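Local coordinates for protein peptide methionine sulfoxide reductase msrA/msrB (Neisseria gonorrhoeae, PDB 2H30) that probably passes electrons received from DsbD, through its thioredoxin-like domain, to downstream methionine sulfoxide reductases that repair oxidised methionine, at residues K44-W49 and Q92-G97; P17-T22 and G111-N116. The protein carries 2 engineered substitutions. All coordinates share one frame; numbering follows the deposited sequence.

Interaction 1: K44-W49 and Q92-G97; sequences KFWASW and QKWYAG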
# COMPACT_ATOMS: atom_id res chain seq x y z
N LYS A 44 -0.02 0.91 -1.31
CA LYS A 44 1.35 1.53 -1.42
C LYS A 44 2.37 0.53 -0.84
O LYS A 44 2.22 0.18 0.36
CB LYS A 44 1.41 2.80 -0.57
CG LYS A 44 2.79 3.48 -0.75
CD LYS A 44 2.89 4.72 0.08
CE LYS A 44 4.03 5.59 -0.58
NZ LYS A 44 3.88 6.91 -0.06
N PHE A 45 3.35 0.14 -1.66
CA PHE A 45 4.46 -0.73 -1.22
C PHE A 45 5.61 0.18 -0.84
O PHE A 45 5.98 1.09 -1.60
CB PHE A 45 4.90 -1.66 -2.36
CG PHE A 45 3.84 -2.65 -2.74
CD1 PHE A 45 2.82 -2.31 -3.62
CD2 PHE A 45 3.84 -3.89 -2.14
CE1 PHE A 45 1.82 -3.27 -3.93
CE2 PHE A 45 2.86 -4.87 -2.46
CZ PHE A 45 1.85 -4.57 -3.35
N TRP A 46 6.23 -0.14 0.29
CA TRP A 46 7.33 0.68 0.79
C TRP A 46 8.28 -0.13 1.66
O TRP A 46 8.02 -1.30 1.95
CB TRP A 46 6.76 1.88 1.58
CG TRP A 46 6.00 1.53 2.83
CD1 TRP A 46 4.69 1.11 2.90
CD2 TRP A 46 6.45 1.68 4.17
NE1 TRP A 46 4.32 0.94 4.25
CE2 TRP A 46 5.41 1.25 5.03
CE3 TRP A 46 7.68 2.06 4.73
CZ2 TRP A 46 5.51 1.28 6.41
CZ3 TRP A 46 7.79 2.05 6.13
CH2 TRP A 46 6.73 1.66 6.95
N ALA A 47 9.40 0.51 2.05
CA ALA A 47 10.39 -0.08 2.94
C ALA A 47 10.93 0.96 3.87
O ALA A 47 11.03 2.14 3.51
CB ALA A 47 11.52 -0.71 2.16
N SER A 48 11.38 0.46 5.02
CA SER A 48 11.92 1.33 6.10
C SER A 48 13.19 2.05 5.64
O SER A 48 13.50 3.13 6.17
CB SER A 48 12.21 0.52 7.35
OG SER A 48 13.25 -0.41 7.07
N TRP A 49 13.91 1.48 4.69
CA TRP A 49 15.20 2.04 4.28
C TRP A 49 15.09 3.10 3.21
O TRP A 49 16.14 3.61 2.74
CB TRP A 49 16.19 0.92 3.83
CG TRP A 49 15.61 -0.13 2.95
CD1 TRP A 49 15.34 -1.41 3.30
CD2 TRP A 49 15.29 -0.01 1.55
NE1 TRP A 49 14.85 -2.12 2.20
CE2 TRP A 49 14.83 -1.29 1.12
CE3 TRP A 49 15.36 1.05 0.61
CZ2 TRP A 49 14.42 -1.51 -0.21
CZ3 TRP A 49 14.97 0.81 -0.71
CH2 TRP A 49 14.52 -0.47 -1.10
N GLN A 92 8.45 -4.64 12.99
CA GLN A 92 7.36 -4.12 13.80
C GLN A 92 7.87 -3.31 15.01
O GLN A 92 7.26 -2.33 15.41
CB GLN A 92 6.43 -5.26 14.23
CG GLN A 92 5.65 -5.98 13.13
CD GLN A 92 6.40 -7.11 12.46
OE1 GLN A 92 7.64 -7.15 12.42
NE2 GLN A 92 5.65 -8.03 11.83
N LYS A 93 8.97 -3.77 15.60
CA LYS A 93 9.58 -3.07 16.72
C LYS A 93 10.08 -1.68 16.30
O LYS A 93 9.83 -0.73 16.99
CB LYS A 93 10.72 -3.91 17.31
CG LYS A 93 11.30 -3.26 18.58
CD LYS A 93 10.20 -2.71 19.55
CE LYS A 93 9.05 -3.73 19.85
NZ LYS A 93 7.68 -3.08 19.82
N TRP A 94 10.71 -1.62 15.14
CA TRP A 94 11.18 -0.34 14.57
C TRP A 94 9.95 0.52 14.26
O TRP A 94 9.88 1.70 14.61
CB TRP A 94 11.99 -0.61 13.30
CG TRP A 94 12.18 0.66 12.53
CD1 TRP A 94 13.07 1.68 12.79
CD2 TRP A 94 11.38 1.09 11.43
NE1 TRP A 94 12.91 2.70 11.87
CE2 TRP A 94 11.86 2.37 11.04
CE3 TRP A 94 10.29 0.52 10.72
CZ2 TRP A 94 11.31 3.10 9.98
CZ3 TRP A 94 9.74 1.24 9.66
CH2 TRP A 94 10.24 2.53 9.30
N TYR A 95 8.96 -0.07 13.59
CA TYR A 95 7.82 0.74 13.15
C TYR A 95 6.98 1.29 14.29
O TYR A 95 6.38 2.37 14.21
CB TYR A 95 6.98 -0.04 12.14
CG TYR A 95 5.86 0.80 11.56
CD1 TYR A 95 6.17 1.90 10.75
CD2 TYR A 95 4.56 0.60 11.92
CE1 TYR A 95 5.18 2.70 10.25
CE2 TYR A 95 3.52 1.43 11.44
CZ TYR A 95 3.87 2.46 10.60
OH TYR A 95 2.89 3.29 10.13
N ALA A 96 6.96 0.57 15.43
CA ALA A 96 6.21 1.04 16.59
C ALA A 96 6.75 2.40 17.11
O ALA A 96 6.02 3.13 17.76
CB ALA A 96 6.22 -0.03 17.69
N GLY A 97 7.99 2.75 16.78
CA GLY A 97 8.51 4.09 17.13
C GLY A 97 8.01 5.26 16.28
O GLY A 97 8.27 6.42 16.61

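Interaction 2: P17-T22 and G111-N116; sequences PHTMST and GTIAQN. Engineered in segment 17-22: Met20 (natural residue Leu).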
# COMPACT_ATOMS: atom_id res chain seq x y z
N PRO A 17 -6.22 -9.89 -2.59
CA PRO A 17 -6.94 -9.93 -1.29
C PRO A 17 -6.96 -11.30 -0.63
O PRO A 17 -6.89 -11.37 0.61
CB PRO A 17 -8.36 -9.44 -1.62
CG PRO A 17 -8.27 -8.79 -2.98
CD PRO A 17 -7.07 -9.40 -3.69
N HIS A 18 -7.03 -12.38 -1.41
CA HIS A 18 -7.02 -13.70 -0.79
C HIS A 18 -5.68 -13.93 -0.10
O HIS A 18 -5.63 -14.35 1.06
CB HIS A 18 -7.32 -14.83 -1.80
CG HIS A 18 -7.44 -16.17 -1.14
ND1 HIS A 18 -8.54 -16.51 -0.37
CD2 HIS A 18 -6.57 -17.20 -1.05
CE1 HIS A 18 -8.35 -17.73 0.13
NE2 HIS A 18 -7.17 -18.17 -0.28
N THR A 19 -4.59 -13.57 -0.77
CA THR A 19 -3.27 -13.72 -0.19
C THR A 19 -3.11 -12.86 1.07
O THR A 19 -2.48 -13.24 2.05
CB THR A 19 -2.22 -13.31 -1.24
OG1 THR A 19 -2.33 -14.18 -2.37
CG2 THR A 19 -0.79 -13.36 -0.68
N MSE A 20 -3.67 -11.67 1.02
CA MSE A 20 -3.47 -10.74 2.11
C MSE A 20 -4.30 -11.14 3.31
O MSE A 20 -4.01 -10.80 4.44
CB MSE A 20 -3.79 -9.34 1.65
CG MSE A 20 -3.33 -8.28 2.57
SE MSE A 20 -3.79 -6.73 1.56
CE MSE A 20 -2.68 -6.93 0.05
N SER A 21 -5.34 -11.92 3.06
CA SER A 21 -6.24 -12.31 4.16
C SER A 21 -5.61 -13.37 5.16
O SER A 21 -6.13 -13.68 6.26
CB SER A 21 -7.67 -12.53 3.60
OG SER A 21 -8.23 -11.26 3.10
N THR A 22 -4.39 -13.83 4.85
CA THR A 22 -3.64 -14.65 5.75
C THR A 22 -2.58 -13.81 6.50
O THR A 22 -1.74 -14.33 7.25
CB THR A 22 -2.97 -15.81 4.94
OG1 THR A 22 -1.82 -15.30 4.28
CG2 THR A 22 -3.94 -16.30 3.85
N GLY A 111 7.71 -10.79 1.42
CA GLY A 111 7.31 -10.06 0.22
C GLY A 111 6.58 -10.88 -0.85
O GLY A 111 6.84 -10.71 -2.05
N THR A 112 5.66 -11.74 -0.40
CA THR A 112 4.90 -12.57 -1.35
C THR A 112 4.16 -11.74 -2.41
O THR A 112 4.28 -11.98 -3.61
CB THR A 112 3.88 -13.40 -0.61
OG1 THR A 112 4.64 -14.34 0.18
CG2 THR A 112 3.03 -14.19 -1.61
N ILE A 113 3.46 -10.70 -1.96
CA ILE A 113 2.62 -9.97 -2.91
C ILE A 113 3.52 -9.14 -3.82
O ILE A 113 3.31 -9.11 -5.04
CB ILE A 113 1.65 -9.07 -2.17
CG1 ILE A 113 0.75 -9.93 -1.28
CG2 ILE A 113 0.92 -8.12 -3.18
CD1 ILE A 113 -0.02 -9.13 -0.35
N ALA A 114 4.55 -8.50 -3.26
CA ALA A 114 5.45 -7.73 -4.08
C ALA A 114 6.08 -8.62 -5.17
O ALA A 114 6.20 -8.24 -6.32
CB ALA A 114 6.53 -7.05 -3.18
N GLN A 115 6.51 -9.82 -4.79
CA GLN A 115 7.06 -10.74 -5.78
C GLN A 115 6.02 -11.13 -6.84
O GLN A 115 6.35 -11.12 -8.03
CB GLN A 115 7.60 -11.99 -5.09
CG GLN A 115 8.85 -11.67 -4.30
CD GLN A 115 9.37 -12.91 -3.65
OE1 GLN A 115 9.69 -13.88 -4.34
NE2 GLN A 115 9.38 -12.95 -2.33
N ASN A 116 4.79 -11.46 -6.43
CA ASN A 116 3.71 -11.78 -7.38
C ASN A 116 3.44 -10.65 -8.35
O ASN A 116 3.08 -10.86 -9.48
CB ASN A 116 2.41 -12.13 -6.64
CG ASN A 116 2.49 -13.42 -5.85
OD1 ASN A 116 1.64 -13.66 -4.97
ND2 ASN A 116 3.50 -14.22 -6.11
O HOH W 1 -0.56 -12.16 -4.41

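Interaction 1: K44-W49 and Q92-G97
The backbone bearing Trp46 and Ser48 faces the helix bearing Trp94 and Tyr95, and the nearest CA pair, Ser48 CA and Tyr95 CA, is 8.2 Å apart. Segment 44-49 starts on strand 41-45 and continues as loop by Ala47. Segment 92-97 lies on helix 90-95. No hydrogen bond joins the two; the contact is made by side chains. Ser48 lays its CB over one face of the Trp94 indole, 3.6 Å from the centroid of the six-membered ring and 19° off the normal. This is a CH-pi contact. Trp94 CG stands anti to its own N (chi1 166°), which carries the indole out to Ser48. The benzo edges of the two tryptophans also meet, with Trp46 CZ3 4.0 Å from Trp94 CH2. The Tyr95 side chain crosses that of Trp46 at about a right angle. Their rings meet obliquely, planes at 56°, with Tyr95 CE1 3.8 Å from Trp46 CH2. Lys86 makes a cation-pi contact with Trp94. Trp46 also touches Cys53, of the probable thioredoxin-type CxxC pair. Aromatic and CH-pi packing thus holds loop to helix, while outside hydrogen bonds, Ser48 OG to Glu85 OE1 and Trp46 NE1 to Thr76 OG1, fix the polar ends.

Interaction 2: P17-T22 and G111-N116
Two short helices, 16-20 near the start of the modelled chain and 112-116, pack against each other in the thioredoxin-like domain. Their backbones come closest at Thr19 and Ile113, where the CA atoms are 7.5 Å apart. Thr19 uses its methyl: CG2 lies 3.8 Å from Ile113 CG1 and 4.0 Å from Thr112 CG2. With CG2 anti to the backbone N and OG1 beside it (chi1 -62°), the methyl faces the other helix while OG1 bonds back to Thr15 O. Deeper in, the engineered Met20, modelled as selenomethionine, crosses Ile113 at about a right angle. A bend at chi3 (-63°) brings its CE to 3.5 Å from Ile113 CD1, a tight carbon contact. At the outer side a water gives a 2.7 Å hydrogen bond to Asn116 OD1 and has a weak, longer link to Thr19 OG1. Gly111 is the N-cap residue of helix 112-116, and Asp108 accepts hydrogen bonds from Thr112 N and Ile113 N at this helix start. Below the aliphatic packing, Met20 rests on Ile43 and Ile113 on Phe45. The two helices therefore cover the same face of strand 41-45, in the central sheet of a thioredoxin-like fold.

How the interactions relate
The centres of the two contacts lie about 17 Å apart, and all four segments belong to one thioredoxin-like domain. Along the chain the order is 17-22, 44-49, 92-97 and 111-116, so both segments of interaction 1 fall between those of interaction 2. Strand 41-45, a central strand of the mixed sheet, connects them. Phe45, in a segment of interaction 1, packs its CZ 3.7 Å from CG2 of Ile113, a residue of interaction 2. Segment 44-49 leads from this strand to the probable CxxC pair, Cys50 and Cys53, and interaction 1 packs that approach against helix 90-95. Interaction 2 packs on the strand itself; interaction 1 lies further along, beside the probable redox site.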